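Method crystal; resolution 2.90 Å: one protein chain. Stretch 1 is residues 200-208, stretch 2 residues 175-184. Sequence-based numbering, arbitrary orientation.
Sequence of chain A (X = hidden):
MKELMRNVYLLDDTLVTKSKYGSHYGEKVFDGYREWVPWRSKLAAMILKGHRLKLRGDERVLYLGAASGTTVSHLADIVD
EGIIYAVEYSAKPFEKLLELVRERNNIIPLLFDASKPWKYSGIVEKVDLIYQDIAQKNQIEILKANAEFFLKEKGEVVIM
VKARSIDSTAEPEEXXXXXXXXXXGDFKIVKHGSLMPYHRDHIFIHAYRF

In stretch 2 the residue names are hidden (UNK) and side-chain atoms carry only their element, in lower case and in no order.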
# COMPACT_ATOMS: atom_id res chain seq x y z
N ARG A 200 -39.44 22.29 -1.57
CA ARG A 200 -39.60 21.45 -2.76
C ARG A 200 -39.13 20.00 -2.69
O ARG A 200 -38.97 19.36 -3.73
CB ARG A 200 -38.93 22.13 -3.97
CG ARG A 200 -39.49 23.49 -4.39
CD ARG A 200 -39.44 23.66 -5.93
NE ARG A 200 -38.08 23.68 -6.49
CZ ARG A 200 -37.80 23.63 -7.80
NH1 ARG A 200 -38.78 23.56 -8.70
NH2 ARG A 200 -36.54 23.66 -8.22
N ASP A 201 -38.93 19.45 -1.50
CA ASP A 201 -38.48 18.05 -1.41
C ASP A 201 -39.08 17.31 -0.21
O ASP A 201 -38.97 16.09 -0.12
CB ASP A 201 -36.95 18.01 -1.35
CG ASP A 201 -36.36 16.70 -1.90
OD1 ASP A 201 -36.74 15.61 -1.41
OD2 ASP A 201 -35.50 16.78 -2.82
N HIS A 202 -39.71 18.05 0.70
CA HIS A 202 -40.31 17.45 1.89
C HIS A 202 -41.83 17.27 1.81
O HIS A 202 -42.49 17.84 0.94
CB HIS A 202 -39.98 18.33 3.11
CG HIS A 202 -38.52 18.39 3.45
ND1 HIS A 202 -37.58 18.94 2.60
CD2 HIS A 202 -37.83 17.97 4.54
CE1 HIS A 202 -36.39 18.86 3.15
NE2 HIS A 202 -36.51 18.27 4.33
N ILE A 203 -42.38 16.45 2.71
CA ILE A 203 -43.83 16.21 2.81
C ILE A 203 -44.13 15.85 4.26
O ILE A 203 -43.44 15.03 4.84
CB ILE A 203 -44.30 15.05 1.91
CG1 ILE A 203 -45.83 14.96 1.98
CG2 ILE A 203 -43.69 13.72 2.37
CD1 ILE A 203 -46.45 14.01 0.99
N PHE A 204 -45.16 16.47 4.84
CA PHE A 204 -45.50 16.20 6.24
C PHE A 204 -46.57 15.12 6.39
O PHE A 204 -47.56 15.08 5.65
CB PHE A 204 -45.98 17.48 6.92
CG PHE A 204 -47.40 17.85 6.59
CD1 PHE A 204 -48.45 17.44 7.41
CD2 PHE A 204 -47.70 18.59 5.45
CE1 PHE A 204 -49.77 17.76 7.10
CE2 PHE A 204 -49.01 18.92 5.13
CZ PHE A 204 -50.05 18.50 5.96
N ILE A 205 -46.37 14.25 7.36
CA ILE A 205 -47.32 13.18 7.61
C ILE A 205 -47.77 13.31 9.05
O ILE A 205 -46.96 13.22 9.97
CB ILE A 205 -46.68 11.79 7.43
CG1 ILE A 205 -45.86 11.72 6.15
CG2 ILE A 205 -47.77 10.73 7.35
CD1 ILE A 205 -45.17 10.38 5.95
N HIS A 206 -49.07 13.54 9.26
CA HIS A 206 -49.60 13.64 10.61
C HIS A 206 -50.24 12.30 10.90
O HIS A 206 -50.84 11.69 10.01
CB HIS A 206 -50.67 14.73 10.70
CG HIS A 206 -51.15 14.97 12.10
ND1 HIS A 206 -52.48 15.09 12.42
CD2 HIS A 206 -50.47 15.12 13.26
CE1 HIS A 206 -52.60 15.31 13.71
NE2 HIS A 206 -51.40 15.33 14.25
N ALA A 207 -50.10 11.83 12.13
CA ALA A 207 -50.66 10.54 12.50
C ALA A 207 -50.58 10.28 14.00
O ALA A 207 -50.02 11.08 14.75
CB ALA A 207 -49.95 9.42 11.74
N TYR A 208 -51.13 9.15 14.43
CA TYR A 208 -51.11 8.81 15.84
C TYR A 208 -51.27 7.30 16.01
O TYR A 208 -51.73 6.61 15.10
CB TYR A 208 -52.22 9.56 16.57
CG TYR A 208 -53.63 9.07 16.27
CD1 TYR A 208 -54.29 8.21 17.16
CD2 TYR A 208 -54.29 9.46 15.11
CE1 TYR A 208 -55.58 7.76 16.89
CE2 TYR A 208 -55.59 9.01 14.84
CZ TYR A 208 -56.22 8.16 15.73
OH TYR A 208 -57.49 7.68 15.46
N UNK A 175 -41.15 7.09 -3.48
CA UNK A 175 -40.48 7.06 -2.19
C UNK A 175 -41.50 7.43 -1.12
O UNK A 175 -41.58 6.79 -0.07
c UNK A 175 -39.32 8.06 -2.12
c UNK A 175 -38.69 8.03 -0.74
c UNK A 175 -38.28 7.72 -3.18
N UNK A 176 -42.27 8.47 -1.39
CA UNK A 176 -43.30 8.88 -0.45
C UNK A 176 -44.40 7.82 -0.43
O UNK A 176 -45.11 7.66 0.56
c UNK A 176 -41.27 13.58 -0.12
c UNK A 176 -41.76 11.23 0.08
c UNK A 176 -43.87 10.24 -0.87
c UNK A 176 -40.92 12.31 0.33
c UNK A 176 -43.29 12.68 -1.06
c UNK A 176 -42.95 11.40 -0.62
c UNK A 176 -42.46 13.76 -0.81
N UNK A 177 -44.53 7.09 -1.53
CA UNK A 177 -45.53 6.03 -1.64
C UNK A 177 -45.19 4.93 -0.65
O UNK A 177 -46.05 4.47 0.11
n UNK A 177 -45.36 1.51 -4.34
c UNK A 177 -46.52 4.30 -3.26
c UNK A 177 -45.28 2.86 -4.99
c UNK A 177 -45.55 5.46 -3.06
c UNK A 177 -46.50 3.74 -4.70
N UNK A 178 -43.93 4.51 -0.67
CA UNK A 178 -43.43 3.46 0.20
C UNK A 178 -43.47 3.86 1.67
O UNK A 178 -44.18 3.24 2.47
o UNK A 178 -41.49 2.05 0.62
c UNK A 178 -41.98 3.10 -0.18
N UNK A 179 -42.72 4.90 2.01
CA UNK A 179 -42.64 5.39 3.38
C UNK A 179 -43.98 5.47 4.09
O UNK A 179 -44.11 5.05 5.23
c UNK A 179 -41.95 7.23 4.88
c UNK A 179 -42.02 6.77 3.44
c UNK A 179 -40.65 6.74 2.80
N UNK A 180 -44.97 6.04 3.41
CA UNK A 180 -46.28 6.16 4.01
C UNK A 180 -46.80 4.77 4.38
O UNK A 180 -47.39 4.57 5.44
c UNK A 180 -49.22 6.71 4.55
c UNK A 180 -48.38 7.63 3.68
c UNK A 180 -47.81 8.77 4.51
c UNK A 180 -47.24 6.85 3.04
N UNK A 181 -46.58 3.80 3.49
CA UNK A 181 -47.03 2.43 3.72
C UNK A 181 -46.26 1.82 4.88
O UNK A 181 -46.84 1.17 5.76
c UNK A 181 -46.82 1.59 2.45
c UNK A 181 -47.37 1.26 -0.02
n UNK A 181 -48.00 1.02 -2.45
c UNK A 181 -48.07 1.87 -1.23
c UNK A 181 -47.54 2.14 1.22
N UNK A 182 -44.94 2.03 4.89
CA UNK A 182 -44.07 1.50 5.94
C UNK A 182 -44.43 2.05 7.32
O UNK A 182 -44.32 1.35 8.33
o UNK A 182 -41.25 1.38 8.77
c UNK A 182 -42.61 1.82 5.62
c UNK A 182 -41.01 1.79 7.61
c UNK A 182 -41.59 1.02 6.43
o UNK A 182 -40.30 2.79 7.39
N UNK A 183 -44.87 3.31 7.36
CA UNK A 183 -45.21 3.93 8.63
C UNK A 183 -46.64 3.65 9.07
O UNK A 183 -46.98 3.83 10.24
c UNK A 183 -46.43 8.53 9.76
c UNK A 183 -45.01 5.44 8.54
s UNK A 183 -44.80 7.84 9.80
c UNK A 183 -45.16 6.12 9.88
N UNK A 184 -47.47 3.20 8.14
CA UNK A 184 -48.85 2.89 8.47
C UNK A 184 -48.95 1.77 9.51
O UNK A 184 -49.78 1.83 10.41
c UNK A 184 -51.08 2.25 7.43
c UNK A 184 -51.76 3.45 8.08
o UNK A 184 -51.91 4.49 7.41
o UNK A 184 -52.13 3.35 9.27
c UNK A 184 -49.60 2.49 7.20

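Position 175 carries three side-chain carbons, one bearing the other two, and all lie out of reach of stretch 1. A fork at the first carbon means valine, Val175; it is buried, as suits an apolar side chain, but against other parts of the chain.

At position 176 one carbon leads into a ring of six carbons, with no heteroatom; one ring face lies against Ile203 CG2 and the edge near Asp201 O. The residue is phenylalanine. Ile203 CG2 stands 3.4 Å from the centroid of the Phe176 ring and 11° off the normal, a CH-pi contact. Near the ring plane, Asp201 O is 3.4 Å from Phe176 CZ, where the slightly positive ring edge meets a carbonyl oxygen. A flat aromatic side chain can serve both neighbours at once.

Position 177 has four carbons in a row ending in nitrogen, and position 178 one carbon and one oxygen. Both are exposed and out of reach of the strand, where polar side chains can meet solvent: Lys177 and Ser178.

Position 179 again shows three carbons forked at the first. Its CA-to-CB bond points toward the strand, yet it makes no close contact. It is Val179, whose CG1 stays 4.6 Å from Ile205 CD1; compact and buried, it lies beside the contact.

Position 180 has four carbons forked at the second, and one branch end touches Ile205: leucine. The CA-to-CB bond of Leu180 points sideways, but the longer side chain brings CD2 to 3.4 Å from Ile205 CD1.

Position 181, four carbons ending in nitrogen, touches nothing on stretch 1; it is Lys181, extended and exposed, so its charged end can meet solvent. Position 182 has three carbons, the third carrying two oxygens, also out of reach: Glu182, whose carboxylate suits a hydrogen bond made by OE2 elsewhere in the structure.

At position 183 an unbranched run of two carbons, sulfur and carbon touches Ile205 and Ala207, and can only be methionine. The thioether of Met183 reaches far enough for CE to lie 3.5 Å from Ile205 CG2 and 4.1 Å from Ala207 CB.

Position 184 repeats three carbons and two oxygens. Its CA-to-CB bond points away; the side-chain end comes nearer without contact. Glu184 is partly exposed, leaving its charge access to solvent.

The contact is a helix packed along a strand, their directions 22° apart. Ile203, Ile205 and Ala207, alternate strand residues, meet Phe176, Leu180 and Met183, spaced four and three apart. No hydrogen bond crosses; close apolar packing joins the stretches, burying 346 Å² in total.

Stretch 2 (175-184) VFKSVLKEME
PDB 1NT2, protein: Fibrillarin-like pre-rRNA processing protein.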